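Local coordinates for protein putrescine aminotransferase (Halomonas elongata DSM 2581, PDB 6GWI) that probably transfers amino groups from amines such as putrescine to carbonyl acceptors, using pyridoxal-5'-phosphate, as a class-III aminotransferase, at residues V39-S44 with L61-R66; P365-A370 with R441-T446; L373-A378 with L425-E430. All coordinates share one frame; numbering follows the deposited sequence.

Contact 1. Residues V39-S44 with L61-R66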
# COMPACT_ATOMS: atom_id res chain seq x y z
N VAL B 39 5.19 25.86 7.29
CA VAL B 39 3.80 25.41 7.27
C VAL B 39 3.08 25.91 6.01
O VAL B 39 1.85 25.89 5.96
CB VAL B 39 3.05 25.84 8.54
CG1 VAL B 39 3.74 25.28 9.77
CG2 VAL B 39 2.94 27.36 8.62
N TYR B 40 3.82 26.34 4.99
CA TYR B 40 3.25 26.98 3.81
C TYR B 40 3.53 26.17 2.55
O TYR B 40 4.64 25.66 2.36
CB TYR B 40 3.80 28.40 3.63
CG TYR B 40 3.42 29.34 4.74
CD1 TYR B 40 2.23 30.05 4.69
CD2 TYR B 40 4.25 29.53 5.84
CE1 TYR B 40 1.87 30.91 5.70
CE2 TYR B 40 3.89 30.39 6.86
CZ TYR B 40 2.70 31.08 6.78
OH TYR B 40 2.33 31.94 7.79
N ILE B 41 2.53 26.09 1.68
CA ILE B 41 2.67 25.51 0.36
C ILE B 41 2.55 26.61 -0.68
O ILE B 41 2.00 27.69 -0.43
CB ILE B 41 1.63 24.40 0.08
CG1 ILE B 41 0.21 24.98 0.14
CG2 ILE B 41 1.80 23.27 1.08
CD1 ILE B 41 -0.88 24.01 -0.23
N HIS B 42 3.05 26.33 -1.88
CA HIS B 42 3.02 27.27 -2.99
C HIS B 42 2.50 26.56 -4.23
O HIS B 42 2.80 25.39 -4.45
CB HIS B 42 4.41 27.85 -3.27
CG HIS B 42 4.98 28.61 -2.12
ND1 HIS B 42 5.52 28.00 -1.00
CD2 HIS B 42 5.12 29.94 -1.91
CE1 HIS B 42 5.96 28.92 -0.16
NE2 HIS B 42 5.72 30.11 -0.69
N ASP B 43 1.71 27.27 -5.03
CA ASP B 43 1.14 26.71 -6.25
C ASP B 43 1.78 27.35 -7.48
O ASP B 43 2.52 28.34 -7.39
CB ASP B 43 -0.39 26.86 -6.27
CG ASP B 43 -0.85 28.30 -6.39
OD1 ASP B 43 -0.06 29.19 -6.77
OD2 ASP B 43 -2.05 28.55 -6.11
N SER B 44 1.47 26.78 -8.64
CA SER B 44 2.11 27.19 -9.89
C SER B 44 1.77 28.61 -10.29
O SER B 44 2.46 29.18 -11.14
CB SER B 44 1.73 26.22 -11.01
OG SER B 44 0.33 26.25 -11.23
N LEU B 61 6.41 17.50 11.16
CA LEU B 61 7.57 18.37 11.32
C LEU B 61 7.63 19.48 10.28
O LEU B 61 8.65 20.17 10.18
CB LEU B 61 8.86 17.55 11.27
CG LEU B 61 9.11 16.63 12.47
CD1 LEU B 61 10.46 15.94 12.31
CD2 LEU B 61 9.05 17.39 13.80
N GLY B 62 6.57 19.68 9.51
CA GLY B 62 6.54 20.75 8.53
C GLY B 62 7.43 20.48 7.33
O GLY B 62 8.16 19.48 7.30
N TYR B 63 7.37 21.35 6.34
CA TYR B 63 8.17 21.19 5.14
C TYR B 63 9.55 21.82 5.34
O TYR B 63 9.70 22.78 6.09
CB TYR B 63 7.46 21.82 3.94
CG TYR B 63 6.05 21.30 3.71
CD1 TYR B 63 5.82 20.15 2.96
CD2 TYR B 63 4.95 21.96 4.25
CE1 TYR B 63 4.54 19.68 2.74
CE2 TYR B 63 3.66 21.49 4.04
CZ TYR B 63 3.46 20.35 3.29
OH TYR B 63 2.19 19.88 3.08
N GLY B 64 10.54 21.27 4.64
CA GLY B 64 11.88 21.82 4.67
C GLY B 64 12.79 21.32 5.77
O GLY B 64 13.77 22.00 6.08
N ARG B 65 12.51 20.16 6.36
CA ARG B 65 13.38 19.61 7.41
C ARG B 65 14.59 18.97 6.75
O ARG B 65 14.52 17.87 6.21
CB ARG B 65 12.64 18.60 8.28
CG ARG B 65 11.58 19.19 9.21
CD ARG B 65 12.17 20.26 10.14
NE ARG B 65 13.31 19.78 10.92
CZ ARG B 65 13.35 19.69 12.26
NH1 ARG B 65 12.32 20.04 13.00
NH2 ARG B 65 14.45 19.24 12.85
N ARG B 66 15.73 19.68 6.81
CA ARG B 66 16.94 19.20 6.16
C ARG B 66 17.33 17.81 6.66
O ARG B 66 17.82 16.98 5.88
CB ARG B 66 18.08 20.19 6.40
CG ARG B 66 19.02 20.37 5.21
CD ARG B 66 20.49 20.29 5.61
NE ARG B 66 21.18 21.57 5.50
CZ ARG B 66 22.35 21.83 6.09
NH1 ARG B 66 22.91 23.03 5.94
NH2 ARG B 66 22.95 20.91 6.83
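Ile41 and Tyr63 make the closest apolar contact here. The branch methyl Ile41 CG2 sits 3.9 Å from Tyr63 CE2 and 4.0 Å from Tyr63 OH, so it lies beside the hydroxyl end of the ring, met at a slant. The methyl lies beside the backbone N of Ile41 (chi1 61° places CG1, not CG2, between N and the carbonyl carbon), and this presents CG2 to the tyrosine. Polar atoms add little between the segments: the carbonyl Tyr40 O lies 4.2 Å from Tyr63 CD2, a loose van der Waals approach, and no hydrogen bond joins the two. The polar end of Tyr63 is satisfied elsewhere, its OH bonding to Asp51 OD2, while Tyr40 turns away and its own hydroxyl bonds to Glu434. Strand 40-43 is the middle strand of a small antiparallel sheet, and Ala36 of its neighbour 31-37 touches both Ile41 and Tyr63. The second subunit packs on both, its Tyr82 on Ile41 and its Tyr81 on Tyr63. The chemistry implies a hydrophobic seam at the subunit interface, in which the bond to Asp51 holds the hydroxyl end of an otherwise apolar ring.

Contact 2. Residues P365-A370 with R441-T446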
# COMPACT_ATOMS: atom_id res chain seq x y z
N PRO B 365 -21.22 34.59 13.57
CA PRO B 365 -22.64 34.37 13.23
C PRO B 365 -22.99 32.96 12.76
O PRO B 365 -24.14 32.55 12.94
CB PRO B 365 -22.89 35.40 12.12
CG PRO B 365 -21.83 36.46 12.30
CD PRO B 365 -20.79 35.96 13.26
N ILE B 366 -22.06 32.20 12.16
CA ILE B 366 -22.41 30.90 11.60
C ILE B 366 -21.63 29.75 12.23
O ILE B 366 -21.65 28.64 11.70
CB ILE B 366 -22.23 30.88 10.06
CG1 ILE B 366 -20.78 31.19 9.66
CG2 ILE B 366 -23.21 31.83 9.39
CD1 ILE B 366 -20.44 30.79 8.23
N VAL B 367 -20.98 29.97 13.37
CA VAL B 367 -20.25 28.90 14.05
C VAL B 367 -21.13 28.40 15.19
O VAL B 367 -21.34 29.10 16.18
CB VAL B 367 -18.89 29.38 14.56
CG1 VAL B 367 -18.19 28.27 15.34
CG2 VAL B 367 -18.03 29.84 13.40
N GLY B 368 -21.62 27.16 15.07
CA GLY B 368 -22.44 26.56 16.09
C GLY B 368 -21.66 25.82 17.15
O GLY B 368 -22.15 25.60 18.26
N GLU B 369 -20.43 25.41 16.82
CA GLU B 369 -19.56 24.74 17.77
C GLU B 369 -18.13 24.85 17.29
O GLU B 369 -17.87 24.81 16.08
CB GLU B 369 -19.95 23.27 17.95
CG GLU B 369 -19.18 22.57 19.07
CD GLU B 369 -19.41 21.07 19.10
OE1 GLU B 369 -18.75 20.35 18.32
OE2 GLU B 369 -20.26 20.62 19.89
N ALA B 370 -17.20 25.00 18.23
CA ALA B 370 -15.77 24.94 17.96
C ALA B 370 -15.15 23.96 18.94
O ALA B 370 -15.39 24.05 20.15
CB ALA B 370 -15.11 26.31 18.10
N ARG B 441 -12.06 35.47 8.34
CA ARG B 441 -12.32 36.18 7.10
C ARG B 441 -13.15 35.34 6.15
O ARG B 441 -14.11 35.83 5.55
CB ARG B 441 -11.00 36.60 6.46
CG ARG B 441 -11.12 37.57 5.30
CD ARG B 441 -9.75 38.14 4.92
NE ARG B 441 -9.09 38.74 6.07
CZ ARG B 441 -7.78 38.96 6.17
NH1 ARG B 441 -6.97 38.61 5.18
NH2 ARG B 441 -7.28 39.52 7.26
N ALA B 442 -12.80 34.05 6.01
CA ALA B 442 -13.57 33.17 5.14
C ALA B 442 -14.96 32.92 5.71
O ALA B 442 -15.94 32.83 4.96
CB ALA B 442 -12.83 31.84 4.96
N LEU B 443 -15.07 32.80 7.04
CA LEU B 443 -16.39 32.65 7.65
C LEU B 443 -17.25 33.88 7.41
O LEU B 443 -18.43 33.76 7.08
CB LEU B 443 -16.24 32.38 9.15
CG LEU B 443 -15.66 31.02 9.56
CD1 LEU B 443 -15.31 31.06 11.04
CD2 LEU B 443 -16.63 29.89 9.26
N ASP B 444 -16.66 35.07 7.57
CA ASP B 444 -17.38 36.30 7.25
C ASP B 444 -17.91 36.26 5.82
O ASP B 444 -19.09 36.54 5.57
CB ASP B 444 -16.47 37.51 7.44
CG ASP B 444 -16.09 37.74 8.89
OD1 ASP B 444 -16.75 37.17 9.78
OD2 ASP B 444 -15.13 38.50 9.13
N GLU B 445 -17.04 35.93 4.86
CA GLU B 445 -17.45 35.93 3.46
C GLU B 445 -18.44 34.81 3.17
O GLU B 445 -19.32 34.97 2.32
CB GLU B 445 -16.22 35.80 2.55
CG GLU B 445 -15.33 37.04 2.56
CD GLU B 445 -13.90 36.77 2.10
OE1 GLU B 445 -13.56 35.60 1.84
OE2 GLU B 445 -13.12 37.75 1.99
N THR B 446 -18.33 33.68 3.87
CA THR B 446 -19.30 32.60 3.72
C THR B 446 -20.68 33.05 4.20
O THR B 446 -21.68 32.87 3.50
CB THR B 446 -18.85 31.36 4.49
OG1 THR B 446 -17.57 30.93 4.01
CG2 THR B 446 -19.86 30.23 4.34
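Ile366 extends its terminal methyl against one turn of helix 429-450, where CD1 lies 3.8 Å from the carbonyl Leu443 O and 4.0 Å from Thr446 CG2. The arrangement is a helix packed against an antiparallel sheet: helix 429-450, the last of the chain, packs against the start of strand 367-373, the edge strand within this chain, and the residue before it. The same CD1 also meets Leu443 CD2, so this one methyl touches two side chains a turn apart, with Thr446 approached at about a right angle. Ile366 reaches them with CG1 between its backbone N and carbonyl carbon (chi1 59°) and the chain then extended to CD1. The second methyl of the leucine serves the next residue of the strand: Leu443 CD1 touches Val367 CG2 at 3.8 Å, again with the side chains nearly perpendicular. Leu443 thus splits its two methyls between neighbouring residues, and it also rests on Leu379 and Leu381 of strand 376-381 and on Cys401 of helix 397-407. Just beyond Val367 the edge strand is interrupted by a classic beta bulge, in which Gly368 and Glu369 both face Glu380. Thr446 has one branch for each environment, its methyl against Ile366 CD1 and its hydroxyl bonded within its own helix, with OG1 donating to Ala442 O at 2.7 Å. A valine here would probably cost Ala442 O this hydroxyl donor, leaving it the backbone bond alone within the segment. Thr446 OG1 comes to Ala442 O from above the carbonyl plane, 40° out of it, whereas Thr446 N reaches the same oxygen at 2.8 Å from the opposite face.

Contact 3. Residues L373-A378 with L425-E430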
# COMPACT_ATOMS: atom_id res chain seq x y z
N LEU B 373 -8.47 19.41 20.03
CA LEU B 373 -7.70 18.58 20.94
C LEU B 373 -6.30 18.47 20.34
O LEU B 373 -6.17 18.08 19.18
CB LEU B 373 -8.33 17.20 21.12
CG LEU B 373 -7.57 16.21 22.00
CD1 LEU B 373 -7.34 16.78 23.40
CD2 LEU B 373 -8.30 14.88 22.08
N GLY B 374 -5.28 18.80 21.13
CA GLY B 374 -3.96 18.92 20.54
C GLY B 374 -4.01 19.90 19.39
O GLY B 374 -4.49 21.03 19.53
N LEU B 375 -3.50 19.49 18.23
CA LEU B 375 -3.56 20.30 17.02
C LEU B 375 -4.50 19.69 15.98
O LEU B 375 -4.21 19.67 14.78
CB LEU B 375 -2.16 20.51 16.44
CG LEU B 375 -1.28 21.46 17.27
CD1 LEU B 375 0.14 21.48 16.73
CD2 LEU B 375 -1.85 22.87 17.32
N MET B 376 -5.65 19.20 16.44
CA MET B 376 -6.78 18.86 15.59
C MET B 376 -7.95 19.73 16.04
O MET B 376 -8.24 19.81 17.24
CB MET B 376 -7.15 17.38 15.69
CG MET B 376 -8.29 16.95 14.75
SD MET B 376 -8.84 15.25 14.99
CE MET B 376 -7.31 14.34 14.77
N GLY B 377 -8.63 20.37 15.09
CA GLY B 377 -9.73 21.25 15.42
C GLY B 377 -10.83 21.15 14.38
O GLY B 377 -10.61 20.73 13.24
N ALA B 378 -12.02 21.56 14.80
CA ALA B 378 -13.18 21.54 13.91
C ALA B 378 -14.14 22.66 14.28
O ALA B 378 -14.22 23.08 15.43
CB ALA B 378 -13.90 20.19 13.97
N LEU B 425 2.82 20.00 13.42
CA LEU B 425 3.01 20.12 14.86
C LEU B 425 4.08 21.14 15.23
O LEU B 425 4.20 21.47 16.41
CB LEU B 425 3.37 18.75 15.43
CG LEU B 425 2.40 17.62 15.08
CD1 LEU B 425 2.72 16.38 15.90
CD2 LEU B 425 0.94 18.02 15.27
N VAL B 426 4.83 21.64 14.25
CA VAL B 426 5.84 22.67 14.49
C VAL B 426 5.31 24.06 14.14
O VAL B 426 6.10 25.00 14.02
CB VAL B 426 7.14 22.36 13.73
CG1 VAL B 426 7.70 21.02 14.17
CG2 VAL B 426 6.90 22.40 12.22
N ILE B 427 4.00 24.20 13.96
CA ILE B 427 3.43 25.50 13.63
C ILE B 427 3.76 26.48 14.74
O ILE B 427 3.72 26.13 15.93
CB ILE B 427 1.92 25.38 13.39
CG1 ILE B 427 1.36 26.70 12.85
CG2 ILE B 427 1.20 25.00 14.68
CD1 ILE B 427 -0.10 26.62 12.39
N ARG B 428 4.07 27.71 14.37
CA ARG B 428 4.39 28.73 15.35
C ARG B 428 3.11 29.42 15.82
O ARG B 428 2.07 29.36 15.17
CB ARG B 428 5.34 29.78 14.77
CG ARG B 428 6.79 29.35 14.67
CD ARG B 428 7.65 30.48 14.13
NE ARG B 428 8.95 30.56 14.78
CZ ARG B 428 9.14 31.05 16.01
NH1 ARG B 428 8.12 31.48 16.73
NH2 ARG B 428 10.37 31.09 16.52
N ARG B 429 3.21 30.06 16.99
CA ARG B 429 2.05 30.73 17.56
C ARG B 429 1.56 31.85 16.64
O ARG B 429 0.35 32.04 16.47
CB ARG B 429 2.38 31.26 18.94
CG ARG B 429 2.33 30.19 20.01
CD ARG B 429 2.69 30.77 21.36
NE ARG B 429 2.38 29.85 22.44
CZ ARG B 429 2.25 30.21 23.71
NH1 ARG B 429 2.41 31.48 24.06
NH2 ARG B 429 1.96 29.31 24.63
N GLU B 430 2.49 32.62 16.07
CA GLU B 430 2.10 33.65 15.12
C GLU B 430 1.42 33.04 13.90
O GLU B 430 0.51 33.65 13.32
CB GLU B 430 3.31 34.48 14.69
CG GLU B 430 4.58 33.68 14.40
CD GLU B 430 5.52 33.58 15.60
OE1 GLU B 430 5.10 33.05 16.65
OE2 GLU B 430 6.67 34.05 15.49
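Leu375 and Leu425 form the first shell, their side chains meeting at a slant. Leu375 CD1 comes within 3.7 Å of Leu425 CA and 3.8 Å of Leu425 CD2, so a single methyl covers both the backbone carbon and one branch of its partner. Leu425 CD2 in turn lies 4.1 Å from Leu375 CB. On the other flank the same Leu375 CD1 brushes Ile427 CG2 at 4.2 Å, a looser approach. Leu425 carries CG beside its backbone N, anti to the carbonyl carbon (chi1 -53°), which, with chi2 extended (-170°), brings CD2 to Leu375 although the CB points neither at it nor away. Around this cluster, helix 342-359 supplies Val346 and Leu354 against Leu375; Arg264 NH1 bonds to Leu375 O, and the same arginine touches Leu425. Farther out, the 425-430 segment runs into helix 429-450. Arg428 is its N-cap residue, its backbone N held by Glu431 OE1, and Arg429 ties the helix start to Asp349 through a salt bridge. Leu375 sits in a turn closed by two backbone bonds, Leu373 N to Met376 O at 2.8 Å and Met376 N to Leu373 O at 3.0 Å. They bracket Gly374, at a positive phi, and Leu375, and define a beta hairpin with a two-residue turn linking strands 367-373 and 376-381, whose turn leucine packs against the lead-in to the last helix.

How the contacts relate
All three contacts are buried and apolar, and none has a hydrogen bond across its segments, yet their settings differ. Contact 3 lies closest to the middle of the chain, about 15 Å from its centre to the chain's centre; contact 2 is the most peripheral, at about 25 Å. These two share helix 429-450 and one antiparallel sheet, contact 3 through the loop leading into the helix and contact 2 farther along it, and they touch lightly through Ala370 and Ala378. Contact 1 joins a strand of another, smaller sheet to a loop and adds an aromatic ring and subunit packing, whereas no other chain reaches contacts 2 and 3. Val39 and Leu61 of contact 1 nevertheless pack on Ile427 and Val426 of contact 3, so the two adjoin, while contacts 1 and 2 remain apart.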